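Glucose/sorbosone dehydrogenases (Escherichia coli K12, PDB 2G8S) belongs to the glucose/sorbosone dehydrogenase family, built on a beta-propeller fold, and holds a calcium ion in the crystal. Local coordinates at residues Val8-Leu13 / Arg316-Arg321; His19-Ala24 / Gly132-Phe137; Gly66-Val71 / Ile83-Ser88. One frame throughout, in Å; residues are numbered along the deposited sequence.

From the N terminus, strand 8-17 comes first, and its start meets residues 316-321 near the C-terminal end; this interaction 1 closes the widest loop and brings together two neighbouring sheets of the propeller. The next strand, 20-25, supplies the first half of interaction 2, closed at residues 132-137 within that loop, which joins its sheet to that of strand 135-137. Interaction 3, between residues 66-71 and 83-88, pairs neighbouring strands of one sheet and falls within the loop of interaction 2, so the three nest without crossing. Interactions 2 and 3 touch, centres about 7 Å apart, through Asp70, Ser86 and Trp21 against Leu69. Interaction 1 stands apart, about 21 Å from interaction 2 between centres.

Interaction 1 of 3, residues Val8-Leu13 / Arg316-Arg321; sequences VNVEVL and RILTDR. With EDO (1,2-ethanediol), chain I.
The guanidinium of Arg321 has Val10 CG1 over one face, 3.9 Å from its NE, while a 1,2-ethanediol molecule lies along its edge. The diol spans two donors: Arg321 NE reaches ethanediol O2 at 3.0 Å, and Arg321 NH2 reaches ethanediol O1, in the guanidinium plane, in an almost straight bond (N-H...O 177°). A bend at chi3 (83°) turns the group so that it meets Val10 tip to tip, and Val12 CG2 comes in obliquely, 3.6 Å from Arg321 NH2. The same NH2 also forms a salt bridge with Glu346, so the charge has a partner in the protein besides the diol. Away from the arginine the contact is apolar. Leu318 CD2 touches a methyl of each of two valines, tight against Val10 CG2 (3.4 Å) and at ordinary distance from Val8 CG2 (3.9 Å). Val8 crosses Ile317 at about a right angle, its CG1 3.9 Å from Ile317 CG2. Strand 8-17 edges its sheet beside strand 345-352, joining the two chain ends as in propeller closure; strand 310-317 edges the adjacent sheet beside strand 300-307, and its end and the turn after it meet strand 8-17 through side chains, with no hydrogen bond between the two segments.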
loop_
_atom_site.group_PDB
_atom_site.type_symbol
_atom_site.label_atom_id
_atom_site.label_comp_id
_atom_site.label_asym_id
_atom_site.label_seq_id
_atom_site.Cartn_x
_atom_site.Cartn_y
_atom_site.Cartn_z
ATOM N N VAL A 8 -5.429 24.180 1.709
ATOM C CA VAL A 8 -4.615 23.601 2.778
ATOM C C VAL A 8 -3.269 24.294 2.978
ATOM O O VAL A 8 -2.728 24.925 2.060
ATOM C CB VAL A 8 -4.372 22.076 2.572
ATOM C CG1 VAL A 8 -5.697 21.304 2.636
ATOM C CG2 VAL A 8 -3.639 21.801 1.258
ATOM N N ASN A 9 -2.756 24.155 4.197
ATOM C CA ASN A 9 -1.398 24.571 4.531
ATOM C C ASN A 9 -0.442 23.433 4.262
ATOM O O ASN A 9 -0.753 22.277 4.565
ATOM C CB ASN A 9 -1.317 24.979 5.997
ATOM C CG ASN A 9 -2.119 26.223 6.278
ATOM O OD1 ASN A 9 -2.066 27.180 5.508
ATOM N ND2 ASN A 9 -2.865 26.219 7.377
ATOM N N VAL A 10 0.711 23.753 3.683
ATOM C CA VAL A 10 1.687 22.719 3.353
ATOM C C VAL A 10 3.064 23.174 3.823
ATOM O O VAL A 10 3.531 24.250 3.433
ATOM C CB VAL A 10 1.751 22.447 1.829
ATOM C CG1 VAL A 10 2.806 21.395 1.513
ATOM C CG2 VAL A 10 0.387 22.020 1.288
ATOM N N GLU A 11 3.705 22.342 4.639
ATOM C CA GLU A 11 5.080 22.578 5.068
ATOM C C GLU A 11 5.950 21.477 4.482
ATOM O O GLU A 11 5.657 20.290 4.659
ATOM C CB GLU A 11 5.181 22.579 6.601
ATOM C CG GLU A 11 6.619 22.590 7.107
ATOM C CD GLU A 11 6.743 22.717 8.620
ATOM O OE1 GLU A 11 5.744 22.509 9.343
ATOM O OE2 GLU A 11 7.869 23.007 9.080
ATOM N N VAL A 12 7.013 21.865 3.778
ATOM C CA VAL A 12 7.961 20.881 3.262
ATOM C C VAL A 12 8.935 20.517 4.377
ATOM O O VAL A 12 9.769 21.336 4.772
ATOM C CB VAL A 12 8.742 21.399 2.026
ATOM C CG1 VAL A 12 9.722 20.331 1.530
ATOM C CG2 VAL A 12 7.779 21.804 0.915
ATOM N N LEU A 13 8.818 19.295 4.888
ATOM C CA LEU A 13 9.687 18.838 5.972
ATOM C C LEU A 13 11.055 18.393 5.474
ATOM O O LEU A 13 12.073 18.607 6.142
ATOM C CB LEU A 13 9.035 17.697 6.754
ATOM C CG LEU A 13 7.761 18.063 7.516
ATOM C CD1 LEU A 13 7.229 16.838 8.211
ATOM C CD2 LEU A 13 7.996 19.187 8.531
ATOM N N ARG A 316 -10.367 17.719 -4.195
ATOM C CA ARG A 316 -8.925 17.488 -4.269
ATOM C C ARG A 316 -8.155 18.579 -3.555
ATOM O O ARG A 316 -8.592 19.739 -3.511
ATOM C CB ARG A 316 -8.465 17.465 -5.728
ATOM C CG ARG A 316 -9.202 16.480 -6.632
ATOM C CD ARG A 316 -8.994 15.028 -6.195
ATOM N NE ARG A 316 -9.656 14.088 -7.097
ATOM C CZ ARG A 316 -9.045 13.378 -8.042
ATOM N NH1 ARG A 316 -7.733 13.483 -8.234
ATOM N NH2 ARG A 316 -9.758 12.545 -8.804
ATOM N N ILE A 317 -7.010 18.197 -2.993
ATOM C CA ILE A 317 -6.057 19.142 -2.411
ATOM C C ILE A 317 -4.654 18.870 -2.970
ATOM O O ILE A 317 -4.393 17.792 -3.503
ATOM C CB ILE A 317 -6.073 19.113 -0.856
ATOM C CG1 ILE A 317 -5.664 17.737 -0.319
ATOM C CG2 ILE A 317 -7.456 19.557 -0.319
ATOM C CD1 ILE A 317 -5.507 17.665 1.207
ATOM N N LEU A 318 -3.770 19.863 -2.866
ATOM C CA LEU A 318 -2.381 19.790 -3.364
ATOM C C LEU A 318 -2.231 19.833 -4.892
ATOM O O LEU A 318 -1.110 19.766 -5.405
ATOM C CB LEU A 318 -1.628 18.576 -2.784
ATOM C CG LEU A 318 -1.585 18.366 -1.269
ATOM C CD1 LEU A 318 -0.773 17.136 -0.920
ATOM C CD2 LEU A 318 -1.019 19.578 -0.578
ATOM N N THR A 319 -3.338 19.984 -5.620
ATOM C CA THR A 319 -3.273 19.997 -7.082
ATOM C C THR A 319 -2.362 21.100 -7.616
ATOM O O THR A 319 -1.685 20.910 -8.628
ATOM C CB THR A 319 -4.669 20.144 -7.720
ATOM O OG1 THR A 319 -5.597 19.299 -7.032
ATOM C CG2 THR A 319 -4.633 19.750 -9.192
ATOM N N ASP A 320 -2.325 22.237 -6.926
ATOM C CA ASP A 320 -1.496 23.347 -7.402
ATOM C C ASP A 320 0.020 23.119 -7.302
ATOM O O ASP A 320 0.800 23.882 -7.881
ATOM C CB ASP A 320 -1.922 24.676 -6.759
ATOM C CG ASP A 320 -1.780 24.695 -5.242
ATOM O OD1 ASP A 320 -1.368 23.689 -4.628
ATOM O OD2 ASP A 320 -2.104 25.753 -4.645
ATOM N N ARG A 321 0.440 22.074 -6.585
ATOM C CA ARG A 321 1.877 21.812 -6.414
ATOM C C ARG A 321 2.485 21.006 -7.564
ATOM O O ARG A 321 3.706 20.971 -7.723
ATOM C CB ARG A 321 2.164 21.110 -5.082
ATOM C CG ARG A 321 1.679 21.886 -3.856
ATOM C CD ARG A 321 2.214 21.295 -2.557
ATOM N NE ARG A 321 3.566 21.780 -2.253
ATOM C CZ ARG A 321 4.682 21.074 -2.412
ATOM N NH1 ARG A 321 4.635 19.824 -2.869
ATOM N NH2 ARG A 321 5.857 21.609 -2.096
HETATM C C1 EDO I . 5.175 24.495 0.259
HETATM O O1 EDO I . 5.876 24.439 -0.992
HETATM C C2 EDO I . 3.814 25.145 0.065
HETATM O O2 EDO I . 3.082 24.412 -0.933
#

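Interaction 2 of 3, residues His19-Ala24 / Gly132-Phe137; sequences HPWALA and GGRLVF. With EDO (1,2-ethanediol), chain F.
The backbones stay well apart, 8.9 Å between Ala22 CA and Arg134 CA, so strand 20-25 and the turn leading into strand 135-137 meet through side chains and the bare backbone of two glycines. The benzo end of Trp21 points at this turn, with its CH2 4.0 Å from Gly133 C; Gly133 has backbone angles that would press a side chain against the preceding carbonyl. Arg134 starts with CG anti to its backbone N (chi1 -176°), then bends at chi2 and chi3, which carries the guanidinium back to strand 20-25. There NH2 of Arg134 comes 3.8 Å from Trp21 CZ3, the two planes being 65° apart, so this is not a stack. Ala22 CB lies in the guanidinium plane, at its edge, 3.3 Å from Arg134 NH2. A 1,2-ethanediol molecule fills the angle between the flat groups: its C1 sits over one face of the indole and one of the guanidinium. Ethanediol O1 is 2.8 Å from Trp21 O. All five touching residues are buried near the middle of the propeller, and the positive charge is balanced by salt bridges from Arg134 NE to Asp70 and from Arg134 NH1 to Asp327, which probably fix the guanidinium's orientation.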
loop_
_atom_site.group_PDB
_atom_site.type_symbol
_atom_site.label_atom_id
_atom_site.label_comp_id
_atom_site.label_asym_id
_atom_site.label_seq_id
_atom_site.Cartn_x
_atom_site.Cartn_y
_atom_site.Cartn_z
ATOM N N HIS A 19 12.343 9.111 -4.934
ATOM C CA HIS A 19 11.225 8.158 -4.965
ATOM C C HIS A 19 10.919 7.479 -3.622
ATOM O O HIS A 19 11.000 6.250 -3.499
ATOM C CB HIS A 19 11.436 7.143 -6.086
ATOM C CG HIS A 19 11.307 7.748 -7.444
ATOM N ND1 HIS A 19 12.358 8.372 -8.084
ATOM C CD2 HIS A 19 10.232 7.884 -8.258
ATOM C CE1 HIS A 19 11.942 8.830 -9.252
ATOM N NE2 HIS A 19 10.656 8.556 -9.378
ATOM N N PRO A 20 10.523 8.274 -2.620
ATOM C CA PRO A 20 10.105 7.670 -1.354
ATOM C C PRO A 20 8.844 6.840 -1.596
ATOM O O PRO A 20 8.045 7.186 -2.466
ATOM C CB PRO A 20 9.798 8.885 -0.474
ATOM C CG PRO A 20 9.475 9.986 -1.449
ATOM C CD PRO A 20 10.371 9.740 -2.619
ATOM N N TRP A 21 8.673 5.751 -0.853
ATOM C CA TRP A 21 7.499 4.901 -1.046
ATOM C C TRP A 21 6.572 4.870 0.160
ATOM O O TRP A 21 5.344 4.841 0.000
ATOM C CB TRP A 21 7.908 3.472 -1.414
ATOM C CG TRP A 21 6.864 2.721 -2.238
ATOM C CD1 TRP A 21 6.706 2.772 -3.589
ATOM C CD2 TRP A 21 5.866 1.803 -1.755
ATOM N NE1 TRP A 21 5.669 1.957 -3.983
ATOM C CE2 TRP A 21 5.142 1.341 -2.879
ATOM C CE3 TRP A 21 5.515 1.324 -0.484
ATOM C CZ2 TRP A 21 4.090 0.412 -2.771
ATOM C CZ3 TRP A 21 4.460 0.410 -0.373
ATOM C CH2 TRP A 21 3.764 -0.031 -1.510
ATOM N N ALA A 22 7.157 4.853 1.355
ATOM C CA ALA A 22 6.373 4.735 2.586
ATOM C C ALA A 22 7.068 5.394 3.751
ATOM O O ALA A 22 8.272 5.660 3.712
ATOM C CB ALA A 22 6.097 3.271 2.914
ATOM N N LEU A 23 6.290 5.655 4.797
ATOM C CA LEU A 23 6.858 6.124 6.050
ATOM C C LEU A 23 6.249 5.407 7.248
ATOM O O LEU A 23 5.112 4.922 7.186
ATOM C CB LEU A 23 6.697 7.638 6.191
ATOM C CG LEU A 23 5.298 8.206 6.423
ATOM C CD1 LEU A 23 4.914 8.180 7.904
ATOM C CD2 LEU A 23 5.199 9.626 5.882
ATOM N N ALA A 24 7.014 5.358 8.332
ATOM C CA ALA A 24 6.542 4.814 9.595
ATOM C C ALA A 24 6.907 5.786 10.691
ATOM O O ALA A 24 8.062 6.191 10.799
ATOM C CB ALA A 24 7.162 3.443 9.860
ATOM N N GLY A 132 2.160 -4.678 -5.951
ATOM C CA GLY A 132 1.469 -4.316 -4.706
ATOM C C GLY A 132 2.530 -3.886 -3.697
ATOM O O GLY A 132 3.411 -3.074 -4.017
ATOM N N GLY A 133 2.461 -4.435 -2.485
ATOM C CA GLY A 133 3.531 -4.231 -1.505
ATOM C C GLY A 133 3.120 -3.721 -0.138
ATOM O O GLY A 133 3.884 -3.834 0.821
ATOM N N ARG A 134 1.920 -3.157 -0.036
ATOM C CA ARG A 134 1.484 -2.610 1.250
ATOM C C ARG A 134 1.286 -3.701 2.302
ATOM O O ARG A 134 0.738 -4.765 2.011
ATOM C CB ARG A 134 0.199 -1.793 1.100
ATOM C CG ARG A 134 -0.263 -1.098 2.383
ATOM C CD ARG A 134 -0.126 0.419 2.319
ATOM N NE ARG A 134 1.248 0.902 2.454
ATOM C CZ ARG A 134 1.629 2.156 2.194
ATOM N NH1 ARG A 134 0.746 3.056 1.768
ATOM N NH2 ARG A 134 2.896 2.517 2.357
ATOM N N LEU A 135 1.748 -3.407 3.518
ATOM C CA LEU A 135 1.571 -4.273 4.680
ATOM C C LEU A 135 0.690 -3.550 5.681
ATOM O O LEU A 135 0.947 -2.389 6.002
ATOM C CB LEU A 135 2.926 -4.534 5.342
ATOM C CG LEU A 135 4.052 -5.036 4.437
ATOM C CD1 LEU A 135 5.364 -5.100 5.209
ATOM C CD2 LEU A 135 3.677 -6.384 3.874
ATOM N N VAL A 136 -0.332 -4.231 6.190
ATOM C CA VAL A 136 -1.155 -3.636 7.248
ATOM C C VAL A 136 -1.430 -4.651 8.354
ATOM O O VAL A 136 -1.935 -5.745 8.084
ATOM C CB VAL A 136 -2.504 -3.081 6.701
ATOM C CG1 VAL A 136 -3.407 -2.639 7.856
ATOM C CG2 VAL A 136 -2.270 -1.904 5.771
ATOM N N PHE A 137 -1.100 -4.287 9.596
ATOM C CA PHE A 137 -1.493 -5.094 10.753
ATOM C C PHE A 137 -2.927 -4.742 11.163
ATOM O O PHE A 137 -3.283 -3.552 11.228
ATOM C CB PHE A 137 -0.525 -4.873 11.923
ATOM C CG PHE A 137 0.831 -5.489 11.704
ATOM C CD1 PHE A 137 1.048 -6.838 11.992
ATOM C CD2 PHE A 137 1.876 -4.730 11.200
ATOM C CE1 PHE A 137 2.295 -7.419 11.768
ATOM C CE2 PHE A 137 3.130 -5.302 10.975
ATOM C CZ PHE A 137 3.334 -6.651 11.260
HETATM C C1 EDO F . 2.578 3.080 -1.111
HETATM O O1 EDO F . 2.584 4.341 -0.450
HETATM C C2 EDO F . 1.275 2.872 -1.872
HETATM O O2 EDO F . 1.130 3.938 -2.821
#

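Interaction 3 of 3, residues Gly66-Val71 / Ile83-Ser88; sequences GGLLDV and IWLSYS
A classic beta bulge interrupts the antiparallel pairing of strands 68-73 and 82-90, neighbours in one sheet of the propeller: Leu69 and Asp70 together face Ser86. Around it, Leu68 with Tyr87 and Val71 with Leu85 are non-hydrogen-bonded pairs whose register differs by one residue. Ser86 serves both bulge residues, its carbonyl O accepting from Leu69 N at 2.8 Å and its hydroxyl OG from Asp70 N at 3.0 Å (N-H...O 160°), while Ser86 N returns a bond to Asp70 O at 3.1 Å, rising above that carbonyl's plane. OG reaches Asp70 from the crowded position between backbone N and carbonyl carbon (chi1 65°). Ser88 grips Gly67, just before strand 68-73: its OG accepts a bent bond from Gly67 N at 2.7 Å and its N gives one to Gly67 O at 2.9 Å, in the carbonyl plane. Gly66 CA, lacking a side chain, lies against that hydroxyl. On the face shared by Leu68, Val71, Leu85 and Tyr87, Val71 and Leu85 run side by side, with Val71 CB 3.6 Å from Leu85 CD2. Both serine hydroxyls also bond to carbonyls: Ser86 OG, through Gly133 O, joins its strand to Asp70 and Gly133, while Ser88 OG, through Trp61 O, ties its strand to the run from Trp61 to Gly67. Asp70 OD2 accepts from Leu135 N and is salt-bridged to Arg134 NE, which probably keeps the buried carboxylate ionised.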
loop_
_atom_site.group_PDB
_atom_site.type_symbol
_atom_site.label_atom_id
_atom_site.label_comp_id
_atom_site.label_asym_id
_atom_site.label_seq_id
_atom_site.Cartn_x
_atom_site.Cartn_y
_atom_site.Cartn_z
ATOM N N GLY A 66 9.194 -1.518 -9.043
ATOM C CA GLY A 66 9.746 -2.281 -7.927
ATOM C C GLY A 66 10.849 -1.580 -7.164
ATOM O O GLY A 66 11.289 -0.487 -7.534
ATOM N N GLY A 67 11.305 -2.242 -6.106
ATOM C CA GLY A 67 12.400 -1.750 -5.255
ATOM C C GLY A 67 12.094 -2.016 -3.791
ATOM O O GLY A 67 11.513 -3.053 -3.448
ATOM N N LEU A 68 12.491 -1.079 -2.931
ATOM C CA LEU A 68 12.145 -1.140 -1.506
ATOM C C LEU A 68 10.804 -0.453 -1.349
ATOM O O LEU A 68 10.641 0.692 -1.780
ATOM C CB LEU A 68 13.203 -0.444 -0.650
ATOM C CG LEU A 68 12.973 -0.502 0.858
ATOM C CD1 LEU A 68 12.954 -1.945 1.372
ATOM C CD2 LEU A 68 14.031 0.331 1.571
ATOM N N LEU A 69 9.848 -1.170 -0.762
ATOM C CA LEU A 69 8.458 -0.726 -0.755
ATOM C C LEU A 69 8.000 -0.303 0.644
ATOM O O LEU A 69 8.350 0.790 1.081
ATOM C CB LEU A 69 7.545 -1.770 -1.421
ATOM C CG LEU A 69 7.960 -2.114 -2.872
ATOM C CD1 LEU A 69 7.150 -3.304 -3.378
ATOM C CD2 LEU A 69 7.869 -0.921 -3.830
ATOM N N ASP A 70 7.236 -1.132 1.348
ATOM C CA ASP A 70 6.645 -0.662 2.606
ATOM C C ASP A 70 7.593 -0.767 3.789
ATOM O O ASP A 70 8.487 -1.612 3.810
ATOM C CB ASP A 70 5.344 -1.407 2.920
ATOM C CG ASP A 70 4.284 -0.502 3.540
ATOM O OD1 ASP A 70 4.609 0.647 3.915
ATOM O OD2 ASP A 70 3.120 -0.941 3.626
ATOM N N VAL A 71 7.381 0.101 4.780
ATOM C CA VAL A 71 8.001 -0.054 6.085
ATOM C C VAL A 71 6.898 0.128 7.116
ATOM O O VAL A 71 6.188 1.134 7.085
ATOM C CB VAL A 71 9.159 0.958 6.324
ATOM C CG1 VAL A 71 8.721 2.411 6.098
ATOM C CG2 VAL A 71 9.718 0.790 7.724
ATOM N N ILE A 83 10.519 -4.198 12.981
ATOM C CA ILE A 83 9.998 -3.491 11.817
ATOM C C ILE A 83 9.923 -4.442 10.633
ATOM O O ILE A 83 10.774 -5.322 10.478
ATOM C CB ILE A 83 10.779 -2.189 11.476
ATOM C CG1 ILE A 83 12.159 -2.477 10.897
ATOM C CG2 ILE A 83 10.849 -1.269 12.689
ATOM C CD1 ILE A 83 12.740 -1.282 10.122
ATOM N N TRP A 84 8.859 -4.290 9.852
ATOM C CA TRP A 84 8.616 -5.109 8.672
ATOM C C TRP A 84 8.882 -4.306 7.409
ATOM O O TRP A 84 8.569 -3.110 7.346
ATOM C CB TRP A 84 7.161 -5.595 8.661
ATOM C CG TRP A 84 6.848 -6.655 9.678
ATOM C CD1 TRP A 84 6.777 -6.511 11.044
ATOM C CD2 TRP A 84 6.570 -8.033 9.406
ATOM N NE1 TRP A 84 6.469 -7.721 11.635
ATOM C CE2 TRP A 84 6.334 -8.672 10.652
ATOM C CE3 TRP A 84 6.488 -8.793 8.227
ATOM C CZ2 TRP A 84 6.010 -10.039 10.745
ATOM C CZ3 TRP A 84 6.182 -10.147 8.317
ATOM C CH2 TRP A 84 5.942 -10.756 9.566
ATOM N N LEU A 85 9.453 -4.963 6.400
ATOM C CA LEU A 85 9.689 -4.334 5.097
ATOM C C LEU A 85 9.165 -5.232 3.985
ATOM O O LEU A 85 9.203 -6.466 4.094
ATOM C CB LEU A 85 11.184 -4.091 4.845
ATOM C CG LEU A 85 11.962 -3.218 5.838
ATOM C CD1 LEU A 85 13.471 -3.287 5.598
ATOM C CD2 LEU A 85 11.488 -1.764 5.748
ATOM N N SER A 86 8.674 -4.611 2.915
ATOM C CA SER A 86 8.397 -5.348 1.695
ATOM C C SER A 86 9.238 -4.781 0.558
ATOM O O SER A 86 9.649 -3.625 0.586
ATOM C CB SER A 86 6.908 -5.291 1.339
ATOM O OG SER A 86 6.496 -3.971 1.017
ATOM N N TYR A 87 9.502 -5.611 -0.440
ATOM C CA TYR A 87 10.403 -5.225 -1.525
ATOM C C TYR A 87 10.205 -6.168 -2.699
ATOM O O TYR A 87 9.609 -7.224 -2.542
ATOM C CB TYR A 87 11.871 -5.254 -1.044
ATOM C CG TYR A 87 12.372 -6.605 -0.555
ATOM C CD1 TYR A 87 13.198 -7.391 -1.364
ATOM C CD2 TYR A 87 12.057 -7.083 0.729
ATOM C CE1 TYR A 87 13.673 -8.630 -0.926
ATOM C CE2 TYR A 87 12.535 -8.329 1.176
ATOM C CZ TYR A 87 13.334 -9.093 0.334
ATOM O OH TYR A 87 13.819 -10.314 0.750
ATOM N N SER A 88 10.692 -5.781 -3.871
ATOM C CA SER A 88 10.719 -6.727 -4.989
ATOM C C SER A 88 12.047 -7.471 -5.014
ATOM O O SER A 88 13.097 -6.906 -4.702
ATOM C CB SER A 88 10.445 -6.027 -6.317
ATOM O OG SER A 88 11.265 -4.896 -6.488
#